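Side-chain contacts in lantibiotic dehydratase (Microbispora corallina, PDB 5EHK), which probably dehydrates serine and threonine residues of the NAI-107 precursor peptide in a tRNA-dependent reaction, with glutamyl-tRNA as the likely co-substrate: residues E411-L414 against E415-A419; F1053-A1056 against Y1057-F1061; Q1070-L1073 against V1074-L1078. All coordinates share one frame; numbering follows the deposited sequence.

Interaction 1 (E411-L414 against E415-A419); sequences EAFL and ERYGA
Tyr417 folds back over Phe413, one turn earlier in the helix, and its side chain can be followed atom by atom. Tyr417 CB stands 3.5 Å from Phe413 O, the same carbonyl that accepts the tyrosine's own N-H. From CB the ring leaves beside the backbone N (chi1 -62°), which lowers one ortho carbon onto the phenylalanine. That carbon, Tyr417 CD2, sits 3.7 Å above the plane of the Phe413 ring, over its centre. The two rings form an oblique pair, their planes at 48° and their centroids 4.8 Å apart. Farther out, Tyr417 CE2 passes near Phe413 CD1. At the tip, OH lies above one face of the Arg416 guanidinium, toward its rim, while Arg416 CG covers a face of the tyrosine ring, so the arginine runs alongside the aromatic group.

The helix ends just beyond, where Gly418 leaves helical geometry with positive phi; its N makes only a weak bond to Leu414 O (3.1 Å). Leu414 CD2 reaches Ala419 CB at 4.3 Å.

Phe413 is the buried member of the group. It rests on Val423 of strand 423-424 and on Val613 and Ala615 of the neighbouring antiparallel strand 611-615, with Leu428 and Leu435 from loops beside it, and thereby fits the C-terminal end of helix 407-417 to that sheet.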
loop_
_atom_site.group_PDB
_atom_site.type_symbol
_atom_site.label_atom_id
_atom_site.label_comp_id
_atom_site.label_asym_id
_atom_site.label_seq_id
_atom_site.Cartn_x
_atom_site.Cartn_y
_atom_site.Cartn_z
ATOM N N GLU A 411 1.892 11.753 11.957
ATOM C CA GLU A 411 3.147 11.015 12.088
ATOM C C GLU A 411 4.248 11.778 11.373
ATOM O O GLU A 411 5.357 11.894 11.873
ATOM C CB GLU A 411 3.056 9.617 11.485
ATOM C CG GLU A 411 2.245 8.591 12.256
ATOM C CD GLU A 411 2.114 7.268 11.478
ATOM O OE1 GLU A 411 3.173 6.664 11.168
ATOM O OE2 GLU A 411 0.967 6.861 11.135
ATOM N N ALA A 412 3.937 12.259 10.177
ATOM C CA ALA A 412 4.902 12.990 9.382
ATOM C C ALA A 412 5.384 14.202 10.183
ATOM O O ALA A 412 6.598 14.446 10.304
ATOM C CB ALA A 412 4.273 13.408 8.066
ATOM N N PHE A 413 4.412 14.921 10.763
ATOM C CA PHE A 413 4.650 16.117 11.554
ATOM C C PHE A 413 5.613 15.796 12.715
ATOM O O PHE A 413 6.637 16.465 12.901
ATOM C CB PHE A 413 3.318 16.682 12.062
ATOM C CG PHE A 413 3.417 18.064 12.630
ATOM C CD1 PHE A 413 2.960 19.149 11.919
ATOM C CD2 PHE A 413 3.984 18.283 13.884
ATOM C CE1 PHE A 413 3.052 20.446 12.462
ATOM C CE2 PHE A 413 4.091 19.563 14.427
ATOM C CZ PHE A 413 3.635 20.646 13.717
ATOM N N LEU A 414 5.268 14.777 13.494
ATOM C CA LEU A 414 6.150 14.304 14.572
ATOM C C LEU A 414 7.572 14.040 14.087
ATOM O O LEU A 414 8.532 14.365 14.766
ATOM C CB LEU A 414 5.596 13.022 15.199
ATOM C CG LEU A 414 4.492 13.299 16.206
ATOM C CD1 LEU A 414 3.873 12.019 16.739
ATOM C CD2 LEU A 414 5.059 14.196 17.334
ATOM N N GLU A 415 7.691 13.443 12.912
ATOM C CA GLU A 415 8.974 13.065 12.358
ATOM C C GLU A 415 9.819 14.297 12.005
ATOM O O GLU A 415 11.017 14.348 12.291
ATOM C CB GLU A 415 8.750 12.152 11.132
ATOM C CG GLU A 415 9.979 11.816 10.301
ATOM C CD GLU A 415 10.699 10.567 10.813
ATOM O OE1 GLU A 415 10.608 10.287 12.037
ATOM O OE2 GLU A 415 11.360 9.876 9.994
ATOM N N ARG A 416 9.186 15.305 11.407
ATOM C CA ARG A 416 9.924 16.490 10.969
ATOM C C ARG A 416 10.129 17.559 12.039
ATOM O O ARG A 416 11.152 18.232 12.058
ATOM C CB ARG A 416 9.254 17.121 9.764
ATOM C CG ARG A 416 9.767 18.491 9.465
ATOM C CD ARG A 416 9.413 18.881 8.052
ATOM N NE ARG A 416 10.033 20.146 7.671
ATOM C CZ ARG A 416 9.947 20.649 6.448
ATOM N NH1 ARG A 416 9.249 19.976 5.534
ATOM N NH2 ARG A 416 10.516 21.817 6.147
ATOM N N TYR A 417 9.170 17.723 12.936
ATOM C CA TYR A 417 9.206 18.874 13.817
ATOM C C TYR A 417 9.320 18.515 15.268
ATOM O O TYR A 417 9.662 19.368 16.092
ATOM C CB TYR A 417 7.943 19.675 13.628
ATOM C CG TYR A 417 7.760 20.226 12.244
ATOM C CD1 TYR A 417 8.551 21.269 11.782
ATOM C CD2 TYR A 417 6.762 19.746 11.415
ATOM C CE1 TYR A 417 8.354 21.819 10.542
ATOM C CE2 TYR A 417 6.570 20.294 10.159
ATOM C CZ TYR A 417 7.381 21.327 9.735
ATOM O OH TYR A 417 7.209 21.871 8.486
ATOM N N GLY A 418 8.970 17.273 15.591
ATOM C CA GLY A 418 8.911 16.860 16.976
ATOM C C GLY A 418 7.694 17.420 17.702
ATOM O O GLY A 418 6.784 18.011 17.102
ATOM N N ALA A 419 7.706 17.274 19.019
ATOM C CA ALA A 419 6.556 17.597 19.838
ATOM C C ALA A 419 6.721 18.895 20.639
ATOM O O ALA A 419 5.959 19.142 21.571
ATOM C CB ALA A 419 6.263 16.440 20.766
#

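Interaction 2 (F1053-A1056 against Y1057-F1061); sequences FGTA and YREAF
Two torsions fold Arg1058 back along the helix onto Gly1054: chi1 of -84° sends CG off beside the backbone N, and the bend at chi3 (-47°) turns the end of the chain toward the preceding turn. Gly1054 O consequently faces the centre of the guanidinium, 3.4 Å from the plane of that group. This is a contact of a flat cation with a carbonyl oxygen, not a hydrogen bond; the bond that Gly1054 O does accept comes from the backbone, Arg1058 N, at 3.0 Å. Arg1058 NH2 meanwhile stands 3.2 Å from Thr1055 OG1, the two side chains being inclined to each other.

Thr1055 turns its other branch to Glu1059. Their side chains run next to one another in the same direction, and Thr1055 CG2 meets Glu1059 OE1 at 3.6 Å, a methyl beside a carboxylate oxygen. On another side of the helix, Tyr1057 CB touches the carbonyls of Phe1053 and Gly1054, and its ring runs on to helix 1068-1085, where it packs on Thr1069 and Gln1070.

The Arg1058 NH1 group is engaged outside the segment, hydrogen-bonded to Phe965 O, of the last residue of helix 950-965, and to Pro967 O just beyond it; its charge would suit the negative pole of that helix. Together these features are those of the C-terminal part of an amphipathic helix: Phe1053 and Tyr1057 one turn apart on the buried side, Thr1055 and Glu1059 on the outer side, and an arginine joining helix 1044-1059 to the end of another helix in the region of the dehydratase C-terminal family.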
loop_
_atom_site.group_PDB
_atom_site.type_symbol
_atom_site.label_atom_id
_atom_site.label_comp_id
_atom_site.label_asym_id
_atom_site.label_seq_id
_atom_site.Cartn_x
_atom_site.Cartn_y
_atom_site.Cartn_z
ATOM N N PHE A 1053 31.412 17.146 27.413
ATOM C CA PHE A 1053 30.067 17.548 27.008
ATOM C C PHE A 1053 29.167 17.570 28.249
ATOM O O PHE A 1053 28.467 18.557 28.492
ATOM C CB PHE A 1053 29.556 16.577 25.925
ATOM C CG PHE A 1053 28.243 16.962 25.276
ATOM C CD1 PHE A 1053 27.790 16.254 24.178
ATOM C CD2 PHE A 1053 27.455 18.001 25.756
ATOM C CE1 PHE A 1053 26.586 16.584 23.570
ATOM C CE2 PHE A 1053 26.252 18.339 25.160
ATOM C CZ PHE A 1053 25.817 17.634 24.063
ATOM N N GLY A 1054 29.175 16.489 29.025
ATOM C CA GLY A 1054 28.355 16.412 30.224
ATOM C C GLY A 1054 28.702 17.519 31.210
ATOM O O GLY A 1054 27.809 18.131 31.819
ATOM N N THR A 1055 30.000 17.788 31.352
ATOM C CA THR A 1055 30.475 18.889 32.178
ATOM C C THR A 1055 29.963 20.259 31.731
ATOM O O THR A 1055 29.305 20.942 32.514
ATOM C CB THR A 1055 32.003 18.907 32.295
ATOM O OG1 THR A 1055 32.399 17.922 33.249
ATOM C CG2 THR A 1055 32.494 20.282 32.773
ATOM N N ALA A 1056 30.261 20.664 30.494
ATOM C CA ALA A 1056 29.811 21.970 30.004
ATOM C C ALA A 1056 28.298 22.032 30.039
ATOM O O ALA A 1056 27.700 23.107 30.145
ATOM C CB ALA A 1056 30.317 22.242 28.603
ATOM N N TYR A 1057 27.675 20.864 29.967
ATOM C CA TYR A 1057 26.236 20.820 30.027
ATOM C C TYR A 1057 25.679 21.153 31.404
ATOM O O TYR A 1057 24.693 21.877 31.523
ATOM C CB TYR A 1057 25.705 19.472 29.593
ATOM C CG TYR A 1057 24.222 19.464 29.763
ATOM C CD1 TYR A 1057 23.411 20.197 28.908
ATOM C CD2 TYR A 1057 23.634 18.765 30.795
ATOM C CE1 TYR A 1057 22.063 20.219 29.073
ATOM C CE2 TYR A 1057 22.289 18.776 30.967
ATOM C CZ TYR A 1057 21.505 19.502 30.107
ATOM O OH TYR A 1057 20.144 19.508 30.285
ATOM N N ARG A 1058 26.308 20.617 32.442
ATOM C CA ARG A 1058 25.887 20.926 33.799
ATOM C C ARG A 1058 26.229 22.377 34.126
ATOM O O ARG A 1058 25.508 23.024 34.850
ATOM C CB ARG A 1058 26.519 19.964 34.809
ATOM C CG ARG A 1058 25.765 18.652 34.974
ATOM C CD ARG A 1058 26.486 17.708 35.940
ATOM N NE ARG A 1058 27.912 17.620 35.643
ATOM C CZ ARG A 1058 28.466 16.688 34.878
ATOM N NH1 ARG A 1058 27.711 15.736 34.330
ATOM N NH2 ARG A 1058 29.782 16.718 34.662
ATOM N N GLU A 1059 27.322 22.884 33.570
ATOM C CA GLU A 1059 27.722 24.278 33.762
ATOM C C GLU A 1059 26.684 25.302 33.268
ATOM O O GLU A 1059 26.584 26.408 33.801
ATOM C CB GLU A 1059 29.061 24.542 33.074
ATOM C CG GLU A 1059 30.165 24.957 34.019
ATOM C CD GLU A 1059 31.212 23.875 34.213
ATOM O OE1 GLU A 1059 30.890 22.828 34.829
ATOM O OE2 GLU A 1059 32.363 24.080 33.750
ATOM N N ALA A 1060 25.901 24.911 32.268
ATOM C CA ALA A 1060 24.995 25.809 31.555
ATOM C C ALA A 1060 23.555 25.546 31.995
ATOM O O ALA A 1060 22.614 26.238 31.574
ATOM C CB ALA A 1060 25.141 25.626 30.054
ATOM N N PHE A 1061 23.399 24.524 32.835
ATOM C CA PHE A 1061 22.117 24.198 33.444
ATOM C C PHE A 1061 21.627 25.390 34.243
ATOM O O PHE A 1061 22.427 26.206 34.719
ATOM C CB PHE A 1061 22.275 23.021 34.419
ATOM C CG PHE A 1061 22.301 23.437 35.892
ATOM C CD1 PHE A 1061 21.174 23.278 36.694
ATOM C CD2 PHE A 1061 23.447 23.995 36.468
ATOM C CE1 PHE A 1061 21.197 23.667 38.031
ATOM C CE2 PHE A 1061 23.479 24.379 37.802
ATOM C CZ PHE A 1061 22.355 24.217 38.587
#

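Interaction 3 (Q1070-L1073 against V1074-L1078); sequences QLRL and VGSLL
Regular alpha-helical bonding carries Gln1070-Leu1073 into Val1074-Leu1078, with Val1074 N on Gln1070 O at 3.2 Å and Leu1077 N on Leu1073 O at 2.9 Å, while the intervening step from Gly1075 N to Leu1071 O is weak.

Ser1076 adds a side-chain bond to this ladder. With OG beside its own backbone N (chi1 -80°), the hydroxyl turns back and donates to Arg1072 O at 3.1 Å, while Ser1076 N donates to the same oxygen at 2.8 Å. The two donors come from opposite faces of the carbonyl plane, so one oxygen is gripped twice by a single residue. OG in turn is hydrogen-bonded to Arg913 NH2, a charged partner that would probably polarise the hydroxyl.

Leu1073 and Leu1077 form an apolar pair, running alongside each other in the same direction, with the methyls Leu1073 CD2 and Leu1077 CD1 meeting at 3.6 Å. Val1074 instead sets a methyl against a polar atom: its CG2 lies 3.6 Å from Gln1070 O, flanking the carbonyl that its own N-H bonds.

Several helices surround the buried side of this segment. Phe1053 of helix 1044-1059 covers both Leu1073 and Leu1077, Phe965 of helix 950-965 touches Leu1073 and Val1074, and Trp996 of helix 992-997 packs on Gln1070, Leu1071 and Val1074; helix 1068-1085 thus runs among three others.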
loop_
_atom_site.group_PDB
_atom_site.type_symbol
_atom_site.label_atom_id
_atom_site.label_comp_id
_atom_site.label_asym_id
_atom_site.label_seq_id
_atom_site.Cartn_x
_atom_site.Cartn_y
_atom_site.Cartn_z
ATOM N N GLN A 1070 17.767 17.427 29.403
ATOM C CA GLN A 1070 18.859 16.488 29.648
ATOM C C GLN A 1070 18.469 15.028 29.363
ATOM O O GLN A 1070 19.291 14.270 28.849
ATOM C CB GLN A 1070 19.488 16.643 31.040
ATOM C CG GLN A 1070 18.693 16.110 32.218
ATOM C CD GLN A 1070 19.376 16.415 33.545
ATOM O OE1 GLN A 1070 20.538 16.800 33.566
ATOM N NE2 GLN A 1070 18.674 16.196 34.657
ATOM N N LEU A 1071 17.234 14.634 29.685
ATOM C CA LEU A 1071 16.770 13.275 29.369
ATOM C C LEU A 1071 16.721 12.964 27.877
ATOM O O LEU A 1071 16.965 11.837 27.460
ATOM C CB LEU A 1071 15.398 12.976 29.976
ATOM C CG LEU A 1071 15.290 11.928 31.088
ATOM C CD1 LEU A 1071 16.601 11.680 31.784
ATOM C CD2 LEU A 1071 14.225 12.307 32.091
ATOM N N ARG A 1072 16.364 13.955 27.082
ATOM C CA ARG A 1072 16.318 13.787 25.647
ATOM C C ARG A 1072 17.730 13.806 25.047
ATOM O O ARG A 1072 18.024 13.062 24.116
ATOM C CB ARG A 1072 15.425 14.859 25.013
ATOM C CG ARG A 1072 15.693 15.109 23.527
ATOM C CD ARG A 1072 14.722 16.148 22.994
ATOM N NE ARG A 1072 14.527 16.059 21.548
ATOM C CZ ARG A 1072 13.732 15.175 20.947
ATOM N NH1 ARG A 1072 13.060 14.273 21.659
ATOM N NH2 ARG A 1072 13.615 15.189 19.626
ATOM N N LEU A 1073 18.597 14.657 25.588
ATOM C CA LEU A 1073 19.964 14.785 25.087
ATOM C C LEU A 1073 20.714 13.471 25.184
ATOM O O LEU A 1073 21.165 12.926 24.168
ATOM C CB LEU A 1073 20.719 15.838 25.899
ATOM C CG LEU A 1073 22.050 16.416 25.427
ATOM C CD1 LEU A 1073 22.362 17.624 26.295
ATOM C CD2 LEU A 1073 23.202 15.439 25.493
ATOM N N VAL A 1074 20.874 12.984 26.412
ATOM C CA VAL A 1074 21.641 11.773 26.643
ATOM C C VAL A 1074 20.982 10.614 25.906
ATOM O O VAL A 1074 21.670 9.788 25.301
ATOM C CB VAL A 1074 21.838 11.485 28.155
ATOM C CG1 VAL A 1074 22.711 10.266 28.365
ATOM C CG2 VAL A 1074 22.478 12.663 28.838
ATOM N N GLY A 1075 19.651 10.592 25.910
ATOM C CA GLY A 1075 18.906 9.584 25.179
ATOM C C GLY A 1075 19.241 9.626 23.697
ATOM O O GLY A 1075 19.357 8.586 23.049
ATOM N N SER A 1076 19.404 10.830 23.155
ATOM C CA SER A 1076 19.806 10.981 21.764
ATOM C C SER A 1076 21.198 10.403 21.616
ATOM O O SER A 1076 21.458 9.635 20.684
ATOM C CB SER A 1076 19.844 12.457 21.334
ATOM O OG SER A 1076 18.563 12.963 21.017
ATOM N N LEU A 1077 22.080 10.737 22.556
ATOM C CA LEU A 1077 23.446 10.238 22.513
ATOM C C LEU A 1077 23.480 8.711 22.610
ATOM O O LEU A 1077 24.260 8.072 21.912
ATOM C CB LEU A 1077 24.319 10.902 23.576
ATOM C CG LEU A 1077 24.835 12.324 23.316
ATOM C CD1 LEU A 1077 25.583 12.857 24.509
ATOM C CD2 LEU A 1077 25.748 12.347 22.101
ATOM N N LEU A 1078 22.634 8.122 23.455
ATOM C CA LEU A 1078 22.539 6.662 23.497
ATOM C C LEU A 1078 22.063 6.075 22.166
ATOM O O LEU A 1078 22.640 5.075 21.677
ATOM C CB LEU A 1078 21.678 6.121 24.656
ATOM C CG LEU A 1078 22.140 6.076 26.125
ATOM C CD1 LEU A 1078 23.667 5.933 26.329
ATOM C CD2 LEU A 1078 21.580 7.225 26.903
#

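Along the chain the three contacts come in series; none nests in or crosses another, and each closes only about a turn of one helix rather than a long loop. Interaction 1 comes first, near the end of helix 407-417 in the N-terminal dehydratase region. Interactions 2 and 3 belong to the C-terminal region, on successive helices 1044-1059 and 1068-1085, and their centres are 13 Å apart. They touch directly: Tyr1057 CE1 meets Leu1073 CD1 at 3.8 Å, joining the two helices. Interaction 1 touches neither, although its nearest atoms come within about 6 Å of interaction 3 and about 17 Å of interaction 2.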